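Local structure of sugar phosphate isomerase/epimerase (Parabacteroides distasonis, 3L23) at residues 104-109 / 143-148; 46-51 / 62-67. The protein probably acts as a sugar phosphate isomerase or epimerase and binds a magnesium ion in a xylose isomerase-like TIM barrel. All blocks are in the same frame, centred on the assembly; numbering follows the deposited sequence.

How the contacts relate
Both contacts belong to one TIM barrel in a single chain, and both segments of contact 2 come earlier in the chain than those of contact 1. Contact 2 sets helix 61-70 against barrel strand 45-52. Contact 1 lies in the outer ring of helices, between helix 103-119 and helix 136-155. The centres are 24 Å apart, yet the nearest atoms come within about 4 Å without touching. Helix 103-119 links the two regions, because its D116 bonds to Y51 of contact 2. The L48 side chain is about 13 Å from the magnesium ion. Contact 2 thus joins the barrel wall near the metal centre to its covering helix, while contact 1 ties two outer helices together.

Contact 1: 104-109 / 143-148; sequences PKIMEY and CDIFNQ
The selenomethionine M107 makes the largest share of this contact, laid across the flat amide of Q148. CG of M107 sits over the amide face, 4.0 Å from Q148 CD. M107 SE follows on the same side and also touches the aliphatic part, 3.7 Å from Q148 CG. The end methyl, M107 CE, continues toward the oxygen, 3.7 Å from Q148 OE1. Q148 can offer this face because its CG is anti to the backbone N (chi1 -172°) and the chain runs on extended. One face of the amide is thus covered by M107, and Q148 as a whole is exposed.

M107 bends at CB-CG and again at CG-SE, and this turns CE inward to I145. There M107 CE rests 3.4 Å from the backbone O of I145 and 3.7 Å from I145 CG2. These are contacts of a methyl group with a carbonyl and with another methyl. Deeper in, I106 meets I145 through their branch methyls, CG2 to CG2 at 4.0 Å. CD1 of I106 adds a looser touch on the same I145 CG2. The I106 side chain runs roughly perpendicular to that of I145. I145 CG2 is therefore shared by both neighbours from the other helix. Y98 covers both isoleucines from a loop, and T103 touches I145 and Q148.

The contact is a graded one: isoleucines buried inside, M107 between, and the exposed Q148 outside. The short segments run in roughly the same direction, at 35°, with their axes 10.8 Å apart at closest approach. Helices 103-119 and 136-155 precede the adjacent parallel strands 124-127 and 162-165. Such side-by-side packing of successive helices in the outer layer is characteristic of the TIM barrel.

Contact 2: 46-51 / 62-67; sequences LELAGY and MDFKKM. With EDO (1,2-ethanediol), chain E.
E47 OE1 is gripped by two hydrogen bonds, from NE2 of the metal ligand H242 and from NE2 of Q18. E47 sits on strand 45-52 of the TIM barrel, which packs here against the helix that follows it, 61-70. The two are joined by the short antiparallel strands 55-56 and 59-60. L46 and L48 point from the strand toward the helix and meet F64 there. E47, between them in sequence, serves the other face. Its second-shell bond probably helps to position H242 for the magnesium ion.

Farther along the same segment, Y51 OH is hydrogen-bonded to D116 OD2 of helix 103-119. The O1 of 1,2-ethanediol adds only a weak bond, 3.4 Å from Y51 OH. The diol probably comes from the crystallisation liquor; its C2 approaches Y51 CE2 obliquely, and it also bonds to T113. A phenylalanine in place of Y51 would probably leave D116 OD2 without this partner and the diol without its weak bond.

The contact between strand and helix is wholly apolar, and all three touching residues are buried. F64 has its CG anti to the backbone N (chi1 -175°), which carries the ring toward the strand. The L48 and F64 side chains pass each other, pointing opposite ways. I56 touches both L48 and F64, and the F64 side chain also touches Y27. Both leucines reach the same ring atom obliquely: L46 CD1 stands 4.5 Å from F64 CE1, while L48 CD2 comes to 3.7 Å from F64 CE1.

Contact 1: 104-109 / 143-148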
ATOM      1  N   PRO A 104       8.977  19.216   9.841  1.00 30.95           N
ATOM      2  CA  PRO A 104       9.948  19.566   8.791  1.00 30.98           C
ATOM      3  C   PRO A 104      10.748  18.388   8.249  1.00 30.79           C
ATOM      4  O   PRO A 104      10.912  18.291   7.046  1.00 30.50           O
ATOM      5  CB  PRO A 104      10.844  20.593   9.487  1.00 31.38           C
ATOM      6  CG  PRO A 104       9.981  21.200  10.533  1.00 31.47           C
ATOM      7  CD  PRO A 104       9.129  20.078  11.027  1.00 30.77           C
ATOM      8  N   LYS A 105      11.184  17.481   9.126  1.00 30.66           N
ATOM      9  CA  LYS A 105      11.899  16.266   8.758  1.00 31.48           C
ATOM     10  C   LYS A 105      11.013  15.369   7.916  1.00 30.20           C
ATOM     11  O   LYS A 105      11.440  14.769   6.914  1.00 30.47           O
ATOM     12  CB  LYS A 105      12.333  15.563  10.040  1.00 32.12           C
ATOM     13  CG  LYS A 105      13.487  14.623   9.949  1.00 36.01           C
ATOM     14  CD  LYS A 105      14.393  14.856  11.185  1.00 38.93           C
ATOM     15  N   ILE A 106       9.755  15.230   8.327  1.00 29.40           N
ATOM     16  CA  ILE A 106       8.827  14.472   7.503  1.00 28.37           C
ATOM     17  C   ILE A 106       8.687  15.085   6.089  1.00 29.25           C
ATOM     18  O   ILE A 106       8.704  14.352   5.092  1.00 28.85           O
ATOM     19  CB  ILE A 106       7.435  14.361   8.176  1.00 28.92           C
ATOM     20  CG1 ILE A 106       7.544  13.540   9.479  1.00 28.74           C
ATOM     21  CG2 ILE A 106       6.397  13.744   7.232  1.00 27.64           C
ATOM     22  CD1 ILE A 106       6.235  13.510  10.295  1.00 27.50           C
HETATM   23  N   MSE A 107       8.567  16.405   5.999  1.00 29.34           N
HETATM   24  CA  MSE A 107       8.407  17.054   4.695  1.00 30.33           C
HETATM   25  C   MSE A 107       9.693  16.943   3.849  1.00 30.70           C
HETATM   26  O   MSE A 107       9.614  16.829   2.623  1.00 32.54           O
HETATM   27  CB  MSE A 107       7.935  18.503   4.845  1.00 30.54           C
HETATM   28  CG  MSE A 107       6.549  18.602   5.523  1.00 31.83           C
HETATM   29 SE   MSE A 107       5.185  17.627   4.667  0.75 30.39          SE
HETATM   30  CE  MSE A 107       4.193  17.115   6.341  1.00 29.87           C
ATOM     31  N   GLU A 108      10.849  16.952   4.501  0.70 31.30           N
ATOM     32  CA  GLU A 108      12.137  16.727   3.832  0.70 31.15           C
ATOM     33  C   GLU A 108      12.198  15.333   3.199  0.70 30.70           C
ATOM     34  O   GLU A 108      12.687  15.158   2.073  0.70 30.37           O
ATOM     35  CB  GLU A 108      13.269  16.946   4.844  0.70 31.09           C
ATOM     36  CG  GLU A 108      14.685  16.601   4.373  0.70 32.58           C
ATOM     37  CD  GLU A 108      15.768  16.975   5.396  0.70 34.36           C
ATOM     38  OE1 GLU A 108      15.490  17.706   6.370  0.70 42.29           O
ATOM     39  OE2 GLU A 108      16.925  16.543   5.209  0.70 41.24           O
ATOM     40  N   TYR A 109      11.694  14.336   3.924  1.00 29.82           N
ATOM     41  CA  TYR A 109      11.600  12.991   3.410  1.00 30.21           C
ATOM     42  C   TYR A 109      10.707  12.958   2.191  1.00 29.21           C
ATOM     43  O   TYR A 109      11.069  12.374   1.174  1.00 28.70           O
ATOM     44  CB  TYR A 109      11.015  12.028   4.454  1.00 30.69           C
ATOM     45  CG  TYR A 109      10.841  10.651   3.900  1.00 29.63           C
ATOM     46  CD1 TYR A 109      11.889   9.738   3.916  1.00 30.13           C
ATOM     47  CD2 TYR A 109       9.651  10.269   3.322  1.00 30.80           C
ATOM     48  CE1 TYR A 109      11.760   8.507   3.354  1.00 30.64           C
ATOM     49  CE2 TYR A 109       9.527   9.051   2.788  1.00 31.70           C
ATOM     50  CZ  TYR A 109      10.563   8.163   2.823  1.00 30.82           C
ATOM     51  OH  TYR A 109      10.372   6.931   2.213  1.00 33.91           O
ATOM     52  N   CYS A 143      -3.534  13.616  10.245  1.00 27.29           N
ATOM     53  CA  CYS A 143      -4.253  14.039   9.035  1.00 27.80           C
ATOM     54  C   CYS A 143      -3.708  15.340   8.411  1.00 26.80           C
ATOM     55  O   CYS A 143      -3.546  15.432   7.198  1.00 28.64           O
ATOM     56  CB  CYS A 143      -5.734  14.201   9.304  1.00 27.49           C
ATOM     57  SG  CYS A 143      -6.538  12.640   9.693  1.00 31.90           S
ATOM     58  N   ASP A 144      -3.407  16.330   9.239  1.00 27.65           N
ATOM     59  CA  ASP A 144      -2.845  17.568   8.750  1.00 27.03           C
ATOM     60  C   ASP A 144      -1.497  17.319   8.070  1.00 28.12           C
ATOM     61  O   ASP A 144      -1.182  17.947   7.056  1.00 28.63           O
ATOM     62  CB  ASP A 144      -2.632  18.526   9.918  1.00 27.07           C
ATOM     63  CG  ASP A 144      -3.921  19.017  10.523  1.00 27.96           C
ATOM     64  OD1 ASP A 144      -4.943  19.033   9.807  1.00 27.01           O
ATOM     65  OD2 ASP A 144      -3.893  19.467  11.695  1.00 26.76           O
ATOM     66  N   ILE A 145      -0.702  16.412   8.642  1.00 27.67           N
ATOM     67  CA  ILE A 145       0.605  16.082   8.096  1.00 26.81           C
ATOM     68  C   ILE A 145       0.409  15.382   6.729  1.00 26.02           C
ATOM     69  O   ILE A 145       1.135  15.675   5.769  1.00 27.14           O
ATOM     70  CB  ILE A 145       1.479  15.270   9.145  1.00 26.62           C
ATOM     71  CG1 ILE A 145       1.935  16.216  10.257  1.00 26.89           C
ATOM     72  CG2 ILE A 145       2.658  14.529   8.494  1.00 29.12           C
ATOM     73  CD1 ILE A 145       2.450  15.523  11.557  1.00 26.86           C
ATOM     74  N   PHE A 146      -0.551  14.481   6.624  1.00 27.63           N
ATOM     75  CA  PHE A 146      -0.827  13.818   5.346  1.00 27.23           C
ATOM     76  C   PHE A 146      -1.233  14.846   4.270  1.00 28.65           C
ATOM     77  O   PHE A 146      -0.804  14.766   3.098  1.00 29.57           O
ATOM     78  CB  PHE A 146      -1.939  12.786   5.495  1.00 27.66           C
ATOM     79  CG  PHE A 146      -1.561  11.509   6.287  1.00 28.50           C
ATOM     80  CD1 PHE A 146      -0.261  11.226   6.688  1.00 29.99           C
ATOM     81  CD2 PHE A 146      -2.546  10.565   6.540  1.00 29.71           C
ATOM     82  CE1 PHE A 146       0.027  10.041   7.407  1.00 29.55           C
ATOM     83  CE2 PHE A 146      -2.259   9.380   7.225  1.00 29.78           C
ATOM     84  CZ  PHE A 146      -0.981   9.127   7.641  1.00 29.06           C
ATOM     85  N   ASN A 147      -2.084  15.801   4.661  1.00 29.35           N
ATOM     86  CA  ASN A 147      -2.532  16.846   3.728  1.00 28.69           C
ATOM     87  C   ASN A 147      -1.314  17.645   3.231  1.00 28.84           C
ATOM     88  O   ASN A 147      -1.185  17.916   2.045  1.00 29.73           O
ATOM     89  CB  ASN A 147      -3.532  17.819   4.368  1.00 28.58           C
ATOM     90  CG  ASN A 147      -4.921  17.246   4.516  1.00 27.68           C
ATOM     91  OD1 ASN A 147      -5.320  16.324   3.794  1.00 27.80           O
ATOM     92  ND2 ASN A 147      -5.685  17.812   5.433  1.00 26.00           N
ATOM     93  N   GLN A 148      -0.412  18.001   4.142  1.00 29.63           N
ATOM     94  CA  GLN A 148       0.767  18.789   3.755  1.00 29.34           C
ATOM     95  C   GLN A 148       1.731  17.934   2.929  1.00 29.62           C
ATOM     96  O   GLN A 148       2.357  18.450   2.001  1.00 30.50           O
ATOM     97  CB  GLN A 148       1.501  19.354   4.956  1.00 30.12           C
ATOM     98  CG  GLN A 148       2.584  20.323   4.507  1.00 30.93           C
ATOM     99  CD  GLN A 148       3.348  20.991   5.643  1.00 32.32           C
ATOM    100  OE1 GLN A 148       3.148  20.678   6.822  1.00 35.33           O
ATOM    101  NE2 GLN A 148       4.241  21.898   5.282  1.00 37.28           N
TER

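Contact 2: 46-51 / 62-67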
ATOM      1  N   LEU A  46       3.701  -3.340 -11.278  1.00 30.67           N
ATOM      2  CA  LEU A  46       4.391  -3.493  -9.990  1.00 29.53           C
ATOM      3  C   LEU A  46       4.098  -2.349  -9.042  1.00 31.16           C
ATOM      4  O   LEU A  46       3.995  -1.220  -9.482  1.00 31.78           O
ATOM      5  CB  LEU A  46       5.881  -3.529 -10.197  1.00 29.13           C
ATOM      6  CG  LEU A  46       6.409  -4.665 -11.077  1.00 29.21           C
ATOM      7  CD1 LEU A  46       7.943  -4.519 -11.183  1.00 29.20           C
ATOM      8  CD2 LEU A  46       5.986  -6.069 -10.594  1.00 28.90           C
ATOM      9  N   GLU A  47       3.931  -2.678  -7.766  1.00 31.40           N
ATOM     10  CA  GLU A  47       4.023  -1.713  -6.696  1.00 30.46           C
ATOM     11  C   GLU A  47       5.276  -2.091  -5.925  1.00 30.68           C
ATOM     12  O   GLU A  47       5.437  -3.261  -5.491  1.00 31.29           O
ATOM     13  CB  GLU A  47       2.822  -1.774  -5.803  1.00 30.36           C
ATOM     14  CG  GLU A  47       2.854  -0.720  -4.670  1.00 29.26           C
ATOM     15  CD  GLU A  47       1.565  -0.792  -3.898  1.00 30.21           C
ATOM     16  OE1 GLU A  47       1.364  -1.823  -3.204  1.00 32.33           O
ATOM     17  OE2 GLU A  47       0.746   0.155  -4.016  1.00 32.66           O
ATOM     18  N   LEU A  48       6.177  -1.114  -5.783  1.00 30.22           N
ATOM     19  CA  LEU A  48       7.465  -1.320  -5.130  1.00 29.70           C
ATOM     20  C   LEU A  48       7.343  -1.383  -3.602  1.00 30.22           C
ATOM     21  O   LEU A  48       6.353  -0.927  -3.018  1.00 30.09           O
ATOM     22  CB  LEU A  48       8.419  -0.183  -5.495  1.00 30.76           C
ATOM     23  CG  LEU A  48       8.617   0.156  -6.961  1.00 30.46           C
ATOM     24  CD1 LEU A  48       9.558   1.374  -7.097  1.00 31.08           C
ATOM     25  CD2 LEU A  48       9.146  -1.076  -7.732  1.00 32.33           C
ATOM     26  N   ALA A  49       8.352  -1.991  -2.992  1.00 29.90           N
ATOM     27  CA  ALA A  49       8.613  -1.893  -1.575  1.00 30.08           C
ATOM     28  C   ALA A  49      10.096  -1.796  -1.495  1.00 31.23           C
ATOM     29  O   ALA A  49      10.804  -2.157  -2.454  1.00 32.26           O
ATOM     30  CB  ALA A  49       8.142  -3.116  -0.832  1.00 29.28           C
ATOM     31  N   GLY A  50      10.604  -1.284  -0.388  1.00 30.41           N
ATOM     32  CA  GLY A  50      12.057  -1.292  -0.197  1.00 31.36           C
ATOM     33  C   GLY A  50      12.825  -0.168  -0.873  1.00 31.54           C
ATOM     34  O   GLY A  50      14.060  -0.246  -0.993  1.00 32.42           O
ATOM     35  N   TYR A  51      12.114   0.867  -1.321  1.00 31.56           N
ATOM     36  CA  TYR A  51      12.784   2.075  -1.781  1.00 31.81           C
ATOM     37  C   TYR A  51      13.558   2.748  -0.624  1.00 32.51           C
ATOM     38  O   TYR A  51      13.063   2.853   0.497  1.00 33.21           O
ATOM     39  CB  TYR A  51      11.808   3.089  -2.376  1.00 31.92           C
ATOM     40  CG  TYR A  51      12.419   4.480  -2.439  1.00 32.57           C
ATOM     41  CD1 TYR A  51      13.233   4.857  -3.502  1.00 31.58           C
ATOM     42  CD2 TYR A  51      12.222   5.405  -1.404  1.00 33.56           C
ATOM     43  CE1 TYR A  51      13.845   6.112  -3.536  1.00 31.34           C
ATOM     44  CE2 TYR A  51      12.814   6.668  -1.440  1.00 30.82           C
ATOM     45  CZ  TYR A  51      13.612   7.010  -2.511  1.00 30.95           C
ATOM     46  OH  TYR A  51      14.218   8.239  -2.583  1.00 32.65           O
HETATM   47  N   MSE A  62      17.099   3.240 -11.006  1.00 30.41           N
HETATM   48  CA  MSE A  62      16.922   3.292 -12.446  1.00 30.52           C
HETATM   49  C   MSE A  62      17.331   1.965 -13.107  1.00 30.26           C
HETATM   50  O   MSE A  62      16.785   1.591 -14.141  1.00 30.18           O
HETATM   51  CB  MSE A  62      17.665   4.489 -13.037  1.00 31.27           C
HETATM   52  CG  MSE A  62      17.210   5.851 -12.456  1.00 29.55           C
HETATM   53 SE   MSE A  62      15.318   6.210 -12.587  0.75 33.37          SE
HETATM   54  CE  MSE A  62      15.215   6.308 -14.465  1.00 31.28           C
ATOM     55  N   ASP A  63      18.296   1.256 -12.526  1.00 30.97           N
ATOM     56  CA  ASP A  63      18.664  -0.081 -13.007  1.00 30.37           C
ATOM     57  C   ASP A  63      17.549  -1.113 -12.767  1.00 29.51           C
ATOM     58  O   ASP A  63      17.312  -1.993 -13.583  1.00 29.62           O
ATOM     59  CB  ASP A  63      19.962  -0.560 -12.347  1.00 31.30           C
ATOM     60  CG  ASP A  63      21.158   0.300 -12.709  1.00 31.67           C
ATOM     61  OD1 ASP A  63      21.166   0.925 -13.788  1.00 33.77           O
ATOM     62  OD2 ASP A  63      22.121   0.338 -11.924  1.00 37.09           O
ATOM     63  N   PHE A  64      16.893  -1.025 -11.614  1.00 28.75           N
ATOM     64  CA  PHE A  64      15.736  -1.850 -11.326  1.00 28.69           C
ATOM     65  C   PHE A  64      14.607  -1.551 -12.320  1.00 28.92           C
ATOM     66  O   PHE A  64      14.018  -2.464 -12.902  1.00 29.54           O
ATOM     67  CB  PHE A  64      15.232  -1.620  -9.889  1.00 28.63           C
ATOM     68  CG  PHE A  64      14.111  -2.533  -9.484  1.00 29.15           C
ATOM     69  CD1 PHE A  64      12.792  -2.232  -9.787  1.00 29.75           C
ATOM     70  CD2 PHE A  64      14.358  -3.701  -8.776  1.00 30.02           C
ATOM     71  CE1 PHE A  64      11.762  -3.057  -9.408  1.00 29.28           C
ATOM     72  CE2 PHE A  64      13.323  -4.524  -8.384  1.00 30.22           C
ATOM     73  CZ  PHE A  64      12.027  -4.220  -8.723  1.00 30.50           C
ATOM     74  N   LYS A  65      14.331  -0.281 -12.538  1.00 29.19           N
ATOM     75  CA  LYS A  65      13.324   0.134 -13.511  1.00 30.44           C
ATOM     76  C   LYS A  65      13.592  -0.467 -14.895  1.00 30.01           C
ATOM     77  O   LYS A  65      12.686  -1.019 -15.502  1.00 30.07           O
ATOM     78  CB  LYS A  65      13.264   1.654 -13.586  1.00 31.21           C
ATOM     79  CG  LYS A  65      12.178   2.200 -14.524  1.00 32.84           C
ATOM     80  CD  LYS A  65      12.244   3.734 -14.528  1.00 34.00           C
ATOM     81  CE  LYS A  65      11.114   4.375 -15.363  1.00 35.69           C
ATOM     82  NZ  LYS A  65      11.352   4.224 -16.804  1.00 38.65           N
ATOM     83  N   LYS A  66      14.828  -0.362 -15.378  1.00 29.84           N
ATOM     84  CA  LYS A  66      15.175  -0.922 -16.670  1.00 30.45           C
ATOM     85  C   LYS A  66      14.965  -2.427 -16.685  1.00 29.62           C
ATOM     86  O   LYS A  66      14.434  -2.953 -17.670  1.00 29.03           O
ATOM     87  CB  LYS A  66      16.612  -0.545 -17.118  1.00 30.90           C
ATOM     88  CG  LYS A  66      16.992  -1.250 -18.471  1.00 31.28           C
ATOM     89  CD  LYS A  66      18.062  -0.672 -19.283  1.00 33.64           C
ATOM     90  CE  LYS A  66      18.242  -1.504 -20.608  1.00 36.34           C
ATOM     91  NZ  LYS A  66      16.947  -1.736 -21.384  1.00 38.01           N
HETATM   92  N   MSE A  67      15.376  -3.142 -15.634  1.00 28.40           N
HETATM   93  CA  MSE A  67      15.202  -4.614 -15.646  1.00 29.34           C
HETATM   94  C   MSE A  67      13.720  -4.994 -15.650  1.00 28.44           C
HETATM   95  O   MSE A  67      13.308  -5.918 -16.323  1.00 29.93           O
HETATM   96  CB  MSE A  67      15.972  -5.277 -14.486  1.00 29.13           C
HETATM   97  CG  MSE A  67      17.476  -5.213 -14.666  1.00 30.60           C
HETATM   98 SE   MSE A  67      18.437  -6.280 -13.345  0.75 30.35          SE
HETATM   99  CE  MSE A  67      18.331  -5.033 -11.873  1.00 32.84           C
TER
HETATM  100  C1  EDO E   4      14.963   9.066   1.644  1.00 48.40           C
HETATM  101  O1  EDO E   4      14.585   9.768   0.468  1.00 48.87           O
HETATM  102  C2  EDO E   4      14.689   7.603   1.370  1.00 48.75           C
HETATM  103  O2  EDO E   4      15.495   6.747   2.176  1.00 48.25           O